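Glutathione-independent glyoxalase DJ-1 (Schizosaccharomyces pombe, PDB 4QYT) converts methylglyoxal to D-lactate in a single step without glutathione, and is involved in protection against reactive oxygen species. Local coordinates at residues G25-A30 with Y74-I79; V37-N42 with A86-T91; P65-F70 with V95-K100. All blocks are in the same frame, centred on the assembly; numbering follows the deposited sequence. Where two conformers were deposited one is given.

Contact 1 (G25-A30 with Y74-I79); sequences GIFKRA and YDIAII
The carbonyl oxygen of Gly25, two residues before the Phe27 that meets Ile76 and Ile78, is gripped twice by one residue. Arg29 N gives it the ordinary helical bond, at 3.0 Å from Gly25 O, while Arg29 NH1 lies 3.0 Å from the same Gly25 O and comes in above the carbonyl plane, on the face opposite to the amide donor. The side chain folds back along its own helix, Gly25 O lies in the plane of the guanidinium group, and Arg29 NH2 goes on to a salt bridge with Asp16 of the second subunit.

Across the contact the chemistry is wholly apolar, and one aromatic ring does the work. Phe27 CZ stands 4.0 Å from Ile76 CD1, and Phe27 CE2 stands 4.1 Å from Ile78 CD1, so the far end of the ring meets two methyls that lie two residues apart on the strand. Both methyls approach the ring obliquely. In both isoleucines CG1 is anti to the carbonyl carbon (chi1 -56°) and the chain runs on extended, which carries CD1 out from the strand to the ring. With the closest CA pair, Phe27 and Ile76, 10.9 Å apart, the gap is bridged by long side chains.

Val7 of the adjoining strand and Leu174 of helix 167-178 also pack on Phe27, and Phe170 packs on Ile78. A helix laid against alternate residues of a central parallel strand in this way is typical of layered alpha/beta folds, to which the DJ-1/PfpI family belongs.

Contact 2 (V37-N42 with A86-T91); sequences VYVGEN and AKTLST
This is helix-on-sheet packing toward the C-terminal part of a parallel strand, in the alpha/beta fold of the DJ-1/PfpI family: the last turn of helix 83-90 rests beside strand 34-39 near Val39. The closest CA pair, Val39 and Leu89, is 7.0 Å apart, and Val39 carries the strand's share of the contact. Val39 CG2 meets Leu89 CD2 at 3.7 Å. Thr88 CG2 is nearest Val39 O, at 4.0 Å, and lies 4.2 Å from Val39 CG1, the two side chains running past each other in opposite senses.

Thr88 offers its methyl because CG2 is anti to the backbone N; OG1, beside that N, makes a weak bond back to Leu84 O. Leu89 also packs on Phe10 and Ala12 of strand 7-12, so the helix spans two neighbouring strands. The side chain of Leu89 is about 9 Å from that of Glu19, an inferred active-site residue, which puts the packing near the catalytic region without making it part of it.

Polar groups of both segments are tied locally. Ser90 OG gives a bond to Ala86 O, which also receives Ser90 N from the opposite face of its plane. One residue on, where the chain leaves the helix, Thr91 OG1 bonds Lys87 O at 2.7 Å.

Beyond the strand the chain curls round Tyr38, whose hydroxyl also bonds Asp13. Gly40 N sits 3.8 Å above the Tyr38 ring plane, over its centre, and Asn42 N reaches Tyr38 OH at the ring's edge, at 3.0 Å with an N-H...O angle of 160°.

Contact 3 (P65-F70 with V95-K100); sequences PSADDF and VQQVVK. With EDO (1,2-ethanediol), chain F.
Two helices on the same side of the central sheet meet here in a partly buried contact, apolar on its inner side and bridged by water on its outer side. The N-terminal turn of helix 67-73 comes close to helix 93-102: Ala67 and Val98 have their CA atoms 5.3 Å apart. At this distance Ala67 CB rests 3.7 Å from Gln97 CB.

Deeper in, both methyls of Val98 lie on one side of the Phe70 ring. Val98 CG2 is over the face, 3.8 Å from the ring centroid and 19° off the normal, which is a CH-pi contact. Val98 CG1 stands above the outer part of the ring, 3.4 Å from Phe70 CE1, a tight approach. With CG anti to the backbone N (chi1 -176°), Phe70 swings its ring beneath both methyls, and the two side chains cross at about a right angle.

On the outer side a water accepts from Ala67 N and donates to Gln97 OE1, 2.7 Å from the water oxygen, linking the helices. Helix 67-73 starts with Ser66 as N-cap, its OG accepting from Asp69 N at 2.9 Å. An ethanediol, probably from the crystallisation liquor, takes up another first-turn amide: Asp68 N to its O1 is 2.9 Å. Its O2 bonds the same water.

Underneath lies the sheet. Phe70 packs on Cys8 and its ring meets Phe10, both on strand 7-12, while Val98 reaches Ala77 on strand 76-79 and Val95 and Val99 press on Ile79, so the two helices cover adjacent strands side by side.

Overall arrangement
Contacts 1 and 2 are buried, whereas contact 3 runs from the core out to solvent. Strand 76-79 divides contact 1 from the other two: its Ile76 and Ile78 serve contact 1 on one face of the sheet, while Ala77 and Ile79 face the helices of contacts 2 and 3 on the other. Contact 1 joins helix to strand through long side chains; contact 2 does so at closer backbone range, and contact 3 packs helix on helix more closely still, adding a CH-pi contact and a water bridge. Contacts 2 and 3 are also joined directly, since Gln96 NE2 probably bonds Ser90 O where helix 83-90 gives way to helix 93-102. Of the three, only contact 1 reaches the second subunit.

Contact 1 (G25-A30 with Y74-I79)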
loop_
_atom_site.group_PDB
_atom_site.type_symbol
_atom_site.label_atom_id
_atom_site.label_comp_id
_atom_site.label_asym_id
_atom_site.label_seq_id
_atom_site.Cartn_x
_atom_site.Cartn_y
_atom_site.Cartn_z
ATOM N N GLY A 25 6.187 4.672 0.598
ATOM C CA GLY A 25 5.612 5.821 1.253
ATOM C C GLY A 25 6.335 6.213 2.525
ATOM O O GLY A 25 6.382 7.398 2.878
ATOM N N ILE A 26 6.870 5.230 3.219
ATOM C CA ILE A 26 7.614 5.499 4.475
ATOM C C ILE A 26 8.920 6.218 4.175
ATOM O O ILE A 26 9.234 7.229 4.809
ATOM C CB ILE A 26 7.781 4.193 5.265
ATOM C CG1 ILE A 26 6.421 3.756 5.832
ATOM C CG2 ILE A 26 8.802 4.337 6.398
ATOM C CD1 ILE A 26 6.379 2.321 6.316
ATOM N N PHE A 27 9.694 5.722 3.205
ATOM C CA PHE A 27 10.950 6.403 2.866
ATOM C C PHE A 27 10.711 7.765 2.244
ATOM O O PHE A 27 11.471 8.704 2.544
ATOM C CB PHE A 27 11.844 5.508 2.007
ATOM C CG PHE A 27 12.575 4.474 2.793
ATOM C CD1 PHE A 27 13.661 4.858 3.564
ATOM C CD2 PHE A 27 12.199 3.162 2.839
ATOM C CE1 PHE A 27 14.327 3.952 4.364
ATOM C CE2 PHE A 27 12.886 2.253 3.639
ATOM C CZ PHE A 27 13.946 2.673 4.447
ATOM N N LYS A 28 9.661 7.925 1.434
ATOM C CA LYS A 28 9.346 9.252 0.910
ATOM C C LYS A 28 9.024 10.222 2.058
ATOM O O LYS A 28 9.497 11.373 2.091
ATOM C CB LYS A 28 8.174 9.179 -0.085
ATOM C CG LYS A 28 8.606 8.666 -1.435
ATOM C CD LYS A 28 9.027 9.827 -2.314
ATOM C CE LYS A 28 9.496 9.391 -3.670
ATOM N NZ LYS A 28 9.830 10.566 -4.540
ATOM N N ARG A 29 8.243 9.778 3.043
ATOM C CA ARG A 29 7.951 10.651 4.179
ATOM C C ARG A 29 9.211 11.036 4.936
ATOM O O ARG A 29 9.289 12.120 5.530
ATOM C CB ARG A 29 6.968 9.973 5.112
ATOM C CG ARG A 29 5.524 9.999 4.584
ATOM C CD ARG A 29 4.656 9.048 5.366
ATOM N NE ARG A 29 3.238 9.120 5.033
ATOM C CZ ARG A 29 2.714 8.634 3.925
ATOM N NH1 ARG A 29 3.451 7.944 3.060
ATOM N NH2 ARG A 29 1.405 8.728 3.727
ATOM N N ALA A 30 10.154 10.110 5.031
ATOM C CA ALA A 30 11.444 10.347 5.663
ATOM C C ALA A 30 12.367 11.245 4.892
ATOM O O ALA A 30 13.466 11.578 5.373
ATOM C CB ALA A 30 12.120 9.017 5.972
ATOM N N TYR A 74 23.332 2.647 -4.211
ATOM C CA TYR A 74 22.269 2.369 -3.244
ATOM C C TYR A 74 22.848 1.776 -1.988
ATOM O O TYR A 74 23.842 1.048 -2.015
ATOM C CB TYR A 74 21.218 1.407 -3.838
ATOM C CG TYR A 74 20.513 1.945 -5.026
ATOM C CD1 TYR A 74 19.534 2.929 -4.911
ATOM C CD2 TYR A 74 20.787 1.476 -6.288
ATOM C CE1 TYR A 74 18.878 3.434 -6.022
ATOM C CE2 TYR A 74 20.140 1.959 -7.401
ATOM C CZ TYR A 74 19.194 2.977 -7.272
ATOM O OH TYR A 74 18.562 3.445 -8.408
ATOM N N ASP A 75 22.190 2.074 -0.868
ATOM C CA ASP A 75 22.540 1.523 0.434
ATOM C C ASP A 75 21.562 0.498 0.964
ATOM O O ASP A 75 21.909 -0.270 1.871
ATOM C CB ASP A 75 22.660 2.682 1.457
ATOM C CG ASP A 75 23.558 3.756 0.959
ATOM O OD1 ASP A 75 24.755 3.448 0.758
ATOM O OD2 ASP A 75 23.055 4.837 0.592
ATOM N N ILE A 76 20.320 0.536 0.483
ATOM C CA ILE A 76 19.283 -0.389 0.935
ATOM C C ILE A 76 18.666 -0.995 -0.329
ATOM O O ILE A 76 18.344 -0.280 -1.264
ATOM C CB ILE A 76 18.201 0.313 1.775
ATOM C CG1 ILE A 76 18.799 1.054 2.969
ATOM C CG2 ILE A 76 17.126 -0.682 2.215
ATOM C CD1 ILE A 76 17.766 1.591 3.937
ATOM N N ALA A 77 18.501 -2.324 -0.289
ATOM C CA ALA A 77 17.816 -3.055 -1.354
ATOM C C ALA A 77 16.594 -3.723 -0.769
ATOM O O ALA A 77 16.735 -4.461 0.201
ATOM C CB ALA A 77 18.734 -4.099 -1.959
ATOM N N ILE A 78 15.435 -3.481 -1.364
ATOM C CA ILE A 78 14.168 -4.038 -0.862
ATOM C C ILE A 78 13.561 -4.915 -1.957
ATOM O O ILE A 78 13.396 -4.501 -3.099
ATOM C CB ILE A 78 13.186 -2.902 -0.467
ATOM C CG1 ILE A 78 13.825 -1.953 0.557
ATOM C CG2 ILE A 78 11.878 -3.519 0.060
ATOM C CD1 ILE A 78 12.975 -0.765 0.887
ATOM N N ILE A 79 13.122 -6.099 -1.506
ATOM C CA ILE A 79 12.525 -7.102 -2.363
ATOM C C ILE A 79 11.135 -7.370 -1.824
ATOM O O ILE A 79 10.943 -7.960 -0.735
ATOM C CB ILE A 79 13.349 -8.395 -2.452
ATOM C CG1 ILE A 79 14.795 -8.023 -2.753
ATOM C CG2 ILE A 79 12.811 -9.240 -3.609
ATOM C CD1 ILE A 79 15.759 -9.183 -2.796
#

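Contact 2 (V37-N42 with A86-T91)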
loop_
_atom_site.group_PDB
_atom_site.type_symbol
_atom_site.label_atom_id
_atom_site.label_comp_id
_atom_site.label_asym_id
_atom_site.label_seq_id
_atom_site.Cartn_x
_atom_site.Cartn_y
_atom_site.Cartn_z
ATOM N N VAL A 37 13.122 0.084 -9.133
ATOM C CA VAL A 37 14.008 -0.513 -10.140
ATOM C C VAL A 37 13.377 -1.793 -10.641
ATOM O O VAL A 37 13.243 -2.777 -9.895
ATOM C CB VAL A 37 15.421 -0.744 -9.571
ATOM C CG1 VAL A 37 16.293 -1.414 -10.606
ATOM C CG2 VAL A 37 16.058 0.569 -9.083
ATOM N N TYR A 38 12.952 -1.756 -11.911
ATOM C CA TYR A 38 12.169 -2.813 -12.534
ATOM C C TYR A 38 13.072 -3.878 -13.134
ATOM O O TYR A 38 14.024 -3.575 -13.876
ATOM C CB TYR A 38 11.298 -2.176 -13.619
ATOM C CG TYR A 38 10.591 -3.128 -14.557
ATOM C CD1 TYR A 38 9.622 -4.022 -14.086
ATOM C CD2 TYR A 38 10.805 -3.072 -15.917
ATOM C CE1 TYR A 38 8.881 -4.825 -14.963
ATOM C CE2 TYR A 38 10.094 -3.885 -16.778
ATOM C CZ TYR A 38 9.103 -4.738 -16.316
ATOM O OH TYR A 38 8.455 -5.532 -17.235
ATOM N N VAL A 39 12.682 -5.125 -12.894
ATOM C CA VAL A 39 13.270 -6.281 -13.501
ATOM C C VAL A 39 12.170 -6.938 -14.332
ATOM O O VAL A 39 11.235 -7.531 -13.812
ATOM C CB VAL A 39 13.770 -7.261 -12.432
ATOM C CG1 VAL A 39 14.314 -8.550 -13.046
ATOM C CG2 VAL A 39 14.801 -6.592 -11.546
ATOM N N GLY A 40 12.301 -6.861 -15.657
ATOM C CA GLY A 40 11.284 -7.424 -16.526
ATOM C C GLY A 40 11.501 -7.104 -17.985
ATOM O O GLY A 40 12.493 -6.463 -18.338
ATOM N N GLU A 41 10.511 -7.452 -18.800
ATOM C CA GLU A 41 10.607 -7.360 -20.253
ATOM C C GLU A 41 10.116 -6.031 -20.807
ATOM O O GLU A 41 10.369 -5.744 -21.969
ATOM C CB GLU A 41 9.893 -8.538 -20.938
ATOM C CG GLU A 41 10.572 -9.864 -20.648
ATOM C CD GLU A 41 12.071 -9.810 -20.904
ATOM O OE1 GLU A 41 12.465 -9.403 -22.024
ATOM O OE2 GLU A 41 12.856 -10.160 -19.990
ATOM N N ASN A 42 9.253 -5.333 -20.079
ATOM C CA ASN A 42 8.624 -4.156 -20.629
ATOM C C ASN A 42 9.647 -3.031 -20.869
ATOM O O ASN A 42 10.128 -2.393 -19.942
ATOM C CB ASN A 42 7.470 -3.689 -19.720
ATOM C CG ASN A 42 6.677 -2.569 -20.353
ATOM O OD1 ASN A 42 7.125 -1.420 -20.391
ATOM N ND2 ASN A 42 5.580 -2.928 -20.999
ATOM N N ALA A 86 7.912 -12.079 -6.881
ATOM C CA ALA A 86 8.957 -12.701 -6.081
ATOM C C ALA A 86 9.652 -13.807 -6.881
ATOM O O ALA A 86 10.859 -14.008 -6.679
ATOM C CB ALA A 86 8.352 -13.277 -4.802
ATOM N N LYS A 87 8.902 -14.597 -7.670
ATOM C CA LYS A 87 9.525 -15.626 -8.483
ATOM C C LYS A 87 10.558 -14.973 -9.385
ATOM O O LYS A 87 11.723 -15.404 -9.436
ATOM C CB LYS A 87 8.468 -16.367 -9.278
ATOM C CG LYS A 87 9.062 -17.397 -10.227
ATOM C CD LYS A 87 7.991 -18.154 -11.023
ATOM C CE LYS A 87 8.446 -19.529 -11.460
ATOM N NZ LYS A 87 9.858 -19.540 -11.933
ATOM N N THR A 88 10.166 -13.899 -10.048
ATOM C CA THR A 88 11.100 -13.236 -10.949
ATOM C C THR A 88 12.294 -12.658 -10.201
ATOM O O THR A 88 13.449 -12.905 -10.546
ATOM C CB THR A 88 10.349 -12.175 -11.731
ATOM O OG1 THR A 88 9.430 -12.841 -12.560
ATOM C CG2 THR A 88 11.276 -11.340 -12.541
ATOM N N LEU A 89 12.031 -11.875 -9.150
ATOM C CA LEU A 89 13.149 -11.203 -8.469
ATOM C C LEU A 89 14.109 -12.209 -7.852
ATOM O O LEU A 89 15.333 -12.053 -7.939
ATOM C CB LEU A 89 12.607 -10.203 -7.445
ATOM C CG LEU A 89 11.861 -9.000 -8.017
ATOM C CD1 LEU A 89 11.257 -8.170 -6.920
ATOM C CD2 LEU A 89 12.745 -8.151 -8.900
ATOM N N SER A 90 13.563 -13.222 -7.193
ATOM C CA SER A 90 14.374 -14.189 -6.465
ATOM C C SER A 90 15.253 -15.000 -7.422
ATOM O O SER A 90 16.263 -15.554 -6.971
ATOM C CB SER A 90 13.552 -15.118 -5.583
ATOM O OG SER A 90 12.755 -15.984 -6.374
ATOM N N THR A 91 14.872 -15.110 -8.694
ATOM C CA THR A 91 15.602 -15.920 -9.650
ATOM C C THR A 91 16.355 -15.053 -10.647
ATOM O O THR A 91 16.832 -15.546 -11.662
ATOM C CB THR A 91 14.653 -16.881 -10.382
ATOM O OG1 THR A 91 13.673 -16.175 -11.148
ATOM C CG2 THR A 91 14.021 -17.871 -9.423
#

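Contact 3 (P65-F70 with V95-K100)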
loop_
_atom_site.group_PDB
_atom_site.type_symbol
_atom_site.label_atom_id
_atom_site.label_comp_id
_atom_site.label_asym_id
_atom_site.label_seq_id
_atom_site.Cartn_x
_atom_site.Cartn_y
_atom_site.Cartn_z
ATOM N N PRO A 65 25.163 -1.369 -14.486
ATOM C CA PRO A 65 25.959 -2.341 -15.238
ATOM C C PRO A 65 26.406 -3.534 -14.443
ATOM O O PRO A 65 26.829 -4.521 -15.044
ATOM C CB PRO A 65 27.120 -1.509 -15.765
ATOM C CG PRO A 65 27.242 -0.365 -14.800
ATOM C CD PRO A 65 25.805 -0.037 -14.480
ATOM N N SER A 66 26.399 -3.473 -13.118
ATOM C CA SER A 66 26.840 -4.600 -12.289
ATOM C C SER A 66 26.333 -4.388 -10.860
ATOM O O SER A 66 25.931 -3.307 -10.490
ATOM C CB SER A 66 28.383 -4.683 -12.252
ATOM O OG SER A 66 28.887 -3.619 -11.469
ATOM N N ALA A 67 26.436 -5.459 -10.071
ATOM C CA ALA A 67 26.143 -5.362 -8.651
ATOM C C ALA A 67 27.073 -4.414 -7.911
ATOM O O ALA A 67 26.661 -3.705 -6.979
ATOM C CB ALA A 67 26.093 -6.733 -7.998
ATOM N N ASP A 68 28.365 -4.422 -8.293
ATOM C CA ASP A 68 29.278 -3.460 -7.692
ATOM C C ASP A 68 28.825 -2.033 -8.008
ATOM O O ASP A 68 28.901 -1.156 -7.136
ATOM C CB ASP A 68 30.707 -3.666 -8.184
ATOM C CG ASP A 68 31.413 -4.864 -7.532
ATOM O OD1 ASP A 68 30.966 -5.336 -6.475
ATOM O OD2 ASP A 68 32.502 -5.230 -8.029
ATOM N N ASP A 69 28.342 -1.775 -9.239
ATOM C CA ASP A 69 27.868 -0.439 -9.548
ATOM C C ASP A 69 26.619 -0.093 -8.748
ATOM O O ASP A 69 26.419 1.039 -8.301
ATOM C CB ASP A 69 27.688 -0.231 -11.048
ATOM C CG ASP A 69 27.695 1.246 -11.389
ATOM O OD1 ASP A 69 28.781 1.842 -11.264
ATOM O OD2 ASP A 69 26.649 1.788 -11.761
ATOM N N PHE A 70 25.743 -1.092 -8.593
ATOM C CA PHE A 70 24.571 -0.939 -7.752
ATOM C C PHE A 70 24.957 -0.502 -6.354
ATOM O O PHE A 70 24.364 0.419 -5.779
ATOM C CB PHE A 70 23.784 -2.248 -7.716
ATOM C CG PHE A 70 22.503 -2.141 -6.939
ATOM C CD1 PHE A 70 22.487 -2.264 -5.569
ATOM C CD2 PHE A 70 21.300 -2.015 -7.588
ATOM C CE1 PHE A 70 21.301 -2.236 -4.852
ATOM C CE2 PHE A 70 20.092 -2.038 -6.905
ATOM C CZ PHE A 70 20.094 -2.162 -5.537
ATOM N N VAL A 95 19.768 -9.469 -8.777
ATOM C CA VAL A 95 19.185 -9.283 -7.450
ATOM C C VAL A 95 19.907 -10.092 -6.391
ATOM O O VAL A 95 20.250 -9.603 -5.321
ATOM C CB VAL A 95 17.676 -9.580 -7.469
ATOM C CG1 VAL A 95 17.083 -9.494 -6.089
ATOM C CG2 VAL A 95 16.949 -8.657 -8.428
ATOM N N GLN A 96 20.175 -11.357 -6.727
ATOM C CA GLN A 96 20.916 -12.225 -5.824
ATOM C C GLN A 96 22.316 -11.663 -5.510
ATOM O O GLN A 96 22.796 -11.741 -4.376
ATOM C CB GLN A 96 21.071 -13.624 -6.419
ATOM C CG GLN A 96 19.772 -14.356 -6.682
ATOM C CD GLN A 96 19.957 -15.482 -7.677
ATOM O OE1 GLN A 96 21.087 -15.768 -8.121
ATOM N NE2 GLN A 96 18.868 -16.139 -8.019
ATOM N N GLN A 97 22.994 -11.175 -6.550
ATOM C CA GLN A 97 24.334 -10.614 -6.402
ATOM C C GLN A 97 24.328 -9.393 -5.494
ATOM O O GLN A 97 25.217 -9.209 -4.662
ATOM C CB GLN A 97 24.887 -10.204 -7.768
ATOM C CG GLN A 97 25.248 -11.380 -8.691
ATOM C CD GLN A 97 25.282 -11.043 -10.195
ATOM O OE1 GLN A 97 24.900 -9.956 -10.644
ATOM N NE2 GLN A 97 25.722 -11.986 -10.972
ATOM N N VAL A 98 23.323 -8.537 -5.636
ATOM C CA VAL A 98 23.202 -7.386 -4.752
ATOM C C VAL A 98 23.006 -7.856 -3.320
ATOM O O VAL A 98 23.633 -7.325 -2.403
ATOM C CB VAL A 98 22.011 -6.493 -5.227
ATOM C CG1 VAL A 98 21.532 -5.536 -4.133
ATOM C CG2 VAL A 98 22.379 -5.750 -6.503
ATOM N N VAL A 99 22.076 -8.799 -3.119
ATOM C CA VAL A 99 21.835 -9.279 -1.764
ATOM C C VAL A 99 23.101 -9.886 -1.116
ATOM O O VAL A 99 23.409 -9.617 0.046
ATOM C CB VAL A 99 20.618 -10.258 -1.791
ATOM C CG1 VAL A 99 20.517 -11.115 -0.549
ATOM C CG2 VAL A 99 19.340 -9.486 -2.081
ATOM N N LYS A 100 23.803 -10.694 -1.872
ATOM C CA LYS A 100 25.040 -11.298 -1.380
ATOM C C LYS A 100 26.088 -10.256 -1.075
ATOM O O LYS A 100 26.819 -10.364 -0.066
ATOM C CB LYS A 100 25.573 -12.303 -2.400
ATOM C CG LYS A 100 24.734 -13.550 -2.499
ATOM C CD LYS A 100 25.232 -14.489 -3.566
ATOM C CE LYS A 100 26.429 -15.268 -3.058
ATOM N NZ LYS A 100 26.084 -16.204 -1.933
HETATM C C1 EDO F . 30.108 -7.656 -8.770
HETATM O O1 EDO F . 29.642 -6.618 -9.650
HETATM C C2 EDO F . 29.837 -9.051 -9.300
HETATM O O2 EDO F . 28.517 -9.483 -8.920
HETATM O O HOH W 1 26.957 -8.153 -10.927
#